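Local coordinates for protein cytolethal distending toxin subunit A (PDB 1SR4) that forms, probably together with CdtC, the lectin-like module needed to deliver the genotoxin CdtB into host cells, at residues W74-R79 with Q115-C120. Sequence-based numbering, arbitrary orientation.
Sequences WALAKR and QSLGTC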
ATOM      1  N   TRP A  74     -20.838  13.677 -13.515  1.00 11.87           N
ATOM      2  CA  TRP A  74     -20.879  14.965 -14.205  1.00 13.99           C
ATOM      3  C   TRP A  74     -22.299  15.485 -13.912  1.00 14.58           C
ATOM      4  O   TRP A  74     -22.465  16.368 -13.078  1.00 13.15           O
ATOM      5  CB  TRP A  74     -20.631  14.834 -15.712  1.00 15.52           C
ATOM      6  CG  TRP A  74     -20.676  16.164 -16.382  1.00 23.04           C
ATOM      7  CD1 TRP A  74     -19.853  17.236 -16.147  1.00 24.73           C
ATOM      8  CD2 TRP A  74     -21.642  16.605 -17.339  1.00 26.50           C
ATOM      9  NE1 TRP A  74     -20.254  18.318 -16.898  1.00 25.43           N
ATOM     10  CE2 TRP A  74     -21.348  17.960 -17.638  1.00 27.37           C
ATOM     11  CE3 TRP A  74     -22.731  15.991 -17.971  1.00 28.75           C
ATOM     12  CZ2 TRP A  74     -22.109  18.709 -18.545  1.00 29.32           C
ATOM     13  CZ3 TRP A  74     -23.491  16.741 -18.876  1.00 31.48           C
ATOM     14  CH2 TRP A  74     -23.174  18.082 -19.152  1.00 30.17           C
ATOM     15  N   ALA A  75     -23.315  14.912 -14.563  1.00 13.70           N
ATOM     16  CA  ALA A  75     -24.706  15.312 -14.293  1.00 16.28           C
ATOM     17  C   ALA A  75     -25.020  14.670 -12.948  1.00 15.22           C
ATOM     18  O   ALA A  75     -24.849  13.456 -12.770  1.00 15.01           O
ATOM     19  CB  ALA A  75     -25.654  14.779 -15.384  1.00 14.97           C
ATOM     20  N   LEU A  76     -25.476  15.480 -12.006  1.00 14.38           N
ATOM     21  CA  LEU A  76     -25.748  15.017 -10.649  1.00 15.53           C
ATOM     22  C   LEU A  76     -26.884  14.030 -10.417  1.00 16.88           C
ATOM     23  O   LEU A  76     -26.815  13.238  -9.481  1.00 15.58           O
ATOM     24  CB  LEU A  76     -25.956  16.223  -9.724  1.00 16.87           C
ATOM     25  CG  LEU A  76     -24.840  17.271  -9.651  1.00 16.02           C
ATOM     26  CD1 LEU A  76     -25.250  18.383  -8.669  1.00 17.32           C
ATOM     27  CD2 LEU A  76     -23.537  16.621  -9.196  1.00 13.98           C
ATOM     28  N   ALA A  77     -27.928  14.067 -11.237  1.00 17.42           N
ATOM     29  CA  ALA A  77     -29.044  13.150 -11.027  1.00 18.65           C
ATOM     30  C   ALA A  77     -28.592  11.699 -11.180  1.00 18.66           C
ATOM     31  O   ALA A  77     -27.717  11.398 -11.999  1.00 16.36           O
ATOM     32  CB  ALA A  77     -30.172  13.456 -12.021  1.00 21.08           C
ATOM     33  N   LYS A  78     -29.192  10.810 -10.390  1.00 17.49           N
ATOM     34  CA  LYS A  78     -28.864   9.390 -10.439  1.00 19.54           C
ATOM     35  C   LYS A  78     -29.048   8.797 -11.832  1.00 17.50           C
ATOM     36  O   LYS A  78     -29.887   9.248 -12.603  1.00 17.07           O
ATOM     37  CB  LYS A  78     -29.732   8.621  -9.436  1.00 22.98           C
ATOM     38  CG  LYS A  78     -29.425   8.946  -7.985  1.00 26.46           C
ATOM     39  CD  LYS A  78     -30.299   8.119  -7.055  1.00 32.62           C
ATOM     40  CE  LYS A  78     -31.637   8.785  -6.801  1.00 33.72           C
ATOM     41  NZ  LYS A  78     -31.460   9.961  -5.891  1.00 36.56           N
ATOM     42  N   ARG A  79     -28.235   7.794 -12.139  1.00 16.35           N
ATOM     43  CA  ARG A  79     -28.258   7.074 -13.410  1.00 16.68           C
ATOM     44  C   ARG A  79     -27.663   7.785 -14.616  1.00 16.70           C
ATOM     45  O   ARG A  79     -27.748   7.291 -15.738  1.00 17.78           O
ATOM     46  CB  ARG A  79     -29.675   6.553 -13.729  1.00 17.77           C
ATOM     47  CG  ARG A  79     -30.145   5.504 -12.705  1.00 18.43           C
ATOM     48  CD  ARG A  79     -31.355   4.682 -13.162  1.00 23.65           C
ATOM     49  NE  ARG A  79     -31.040   3.734 -14.234  1.00 24.68           N
ATOM     50  CZ  ARG A  79     -30.402   2.572 -14.064  1.00 26.71           C
ATOM     51  NH1 ARG A  79     -29.995   2.183 -12.861  1.00 25.18           N
ATOM     52  NH2 ARG A  79     -30.173   1.788 -15.108  1.00 27.88           N
ATOM     53  N   GLN A 115     -18.128  10.494  -2.731  1.00 10.64           N
ATOM     54  CA  GLN A 115     -17.961  11.263  -1.504  1.00 10.98           C
ATOM     55  C   GLN A 115     -19.080  12.252  -1.272  1.00 11.46           C
ATOM     56  O   GLN A 115     -19.568  12.387  -0.162  1.00 10.57           O
ATOM     57  CB  GLN A 115     -16.643  12.054  -1.501  1.00  8.04           C
ATOM     58  CG  GLN A 115     -16.516  12.948  -0.279  1.00 11.03           C
ATOM     59  CD  GLN A 115     -15.182  13.655  -0.185  1.00 12.71           C
ATOM     60  OE1 GLN A 115     -14.564  13.986  -1.207  1.00 13.66           O
ATOM     61  NE2 GLN A 115     -14.735  13.913   1.043  1.00 10.95           N
ATOM     62  N   SER A 116     -19.454  12.959  -2.327  1.00 12.04           N
ATOM     63  CA  SER A 116     -20.478  13.984  -2.235  1.00 13.80           C
ATOM     64  C   SER A 116     -21.905  13.484  -2.287  1.00 14.10           C
ATOM     65  O   SER A 116     -22.729  13.875  -1.467  1.00 13.41           O
ATOM     66  CB  SER A 116     -20.283  15.012  -3.356  1.00 14.37           C
ATOM     67  OG  SER A 116     -21.331  15.968  -3.350  1.00 16.81           O
ATOM     68  N   LEU A 117     -22.186  12.606  -3.245  1.00 13.61           N
ATOM     69  CA  LEU A 117     -23.547  12.123  -3.449  1.00 12.87           C
ATOM     70  C   LEU A 117     -23.947  10.816  -2.773  1.00 13.20           C
ATOM     71  O   LEU A 117     -25.131  10.524  -2.662  1.00 14.35           O
ATOM     72  CB  LEU A 117     -23.817  12.030  -4.949  1.00 12.17           C
ATOM     73  CG  LEU A 117     -23.559  13.327  -5.729  1.00 13.46           C
ATOM     74  CD1 LEU A 117     -23.741  13.059  -7.227  1.00 14.52           C
ATOM     75  CD2 LEU A 117     -24.521  14.429  -5.274  1.00 15.69           C
ATOM     76  N   GLY A 118     -22.973  10.029  -2.329  1.00 12.58           N
ATOM     77  CA  GLY A 118     -23.304   8.780  -1.671  1.00 12.58           C
ATOM     78  C   GLY A 118     -23.811   7.701  -2.610  1.00 11.11           C
ATOM     79  O   GLY A 118     -24.249   6.646  -2.158  1.00 12.10           O
ATOM     80  N   THR A 119     -23.776   7.955  -3.910  1.00 11.13           N
ATOM     81  CA  THR A 119     -24.222   6.944  -4.873  1.00 11.38           C
ATOM     82  C   THR A 119     -23.041   6.034  -5.243  1.00 12.84           C
ATOM     83  O   THR A 119     -21.884   6.323  -4.907  1.00 12.26           O
ATOM     84  CB  THR A 119     -24.817   7.593  -6.157  1.00 13.83           C
ATOM     85  OG1 THR A 119     -23.925   8.591  -6.663  1.00 14.89           O
ATOM     86  CG2 THR A 119     -26.160   8.257  -5.847  1.00 15.97           C
ATOM     87  N   CYS A 120     -23.332   4.939  -5.934  1.00 11.21           N
ATOM     88  CA  CYS A 120     -22.302   3.971  -6.316  1.00 11.72           C
ATOM     89  C   CYS A 120     -22.057   3.869  -7.808  1.00 11.85           C
ATOM     90  O   CYS A 120     -22.994   4.030  -8.612  1.00 10.04           O
ATOM     91  CB  CYS A 120     -22.683   2.582  -5.790  1.00 14.14           C
ATOM     92  SG  CYS A 120     -22.278   2.365  -4.036  1.00 19.27           S
TER
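L117 packs its methyl CD1 against L76. L117 CD1 lies 4.1 Å from L76 CD2 and 3.8 Å from the backbone oxygen L76 O. The two leucines share one rotamer. In each, CG stands beside the backbone N (chi1 -56° in L76, -54° in L117), with the outer torsion extended in both. The two side chains cross at about a right angle, and one methyl of each makes the contact. The L117 methyl also packs against the L76 oxygen.

The second point of touch is K78 with T119. K78 CG lies 4.0 Å from T119 CG2. It is the start of the lysine chain that does this. Further out, the chain bends at chi3 and chi4, and NZ does not reach the 115-120 segment. In T119, OG1 sits between the backbone N and the carbonyl carbon (chi1 49°), which leaves CG2 beside the backbone N, facing the lysine. OG1 is hydrogen-bonded to ND1 of H130. That bond fixes the rotation of the threonine and satisfies its buried hydroxyl. The contact is small, 146 Å² buried over both sides, and mostly at the surface. Its side-chain contacts are between carbon atoms.

It joins two loops of the beta-trefoil lectin fold. The 74-79 segment follows strand 69-73 and belongs to the region inferred to mediate binding to target cells. The 115-120 segment links strand 110-114 to strand 120-124, where C120 is disulfide-bonded to C133. Strand 127-131 lies against both loops: L117 touches H130, and R79 forms a salt bridge with D131.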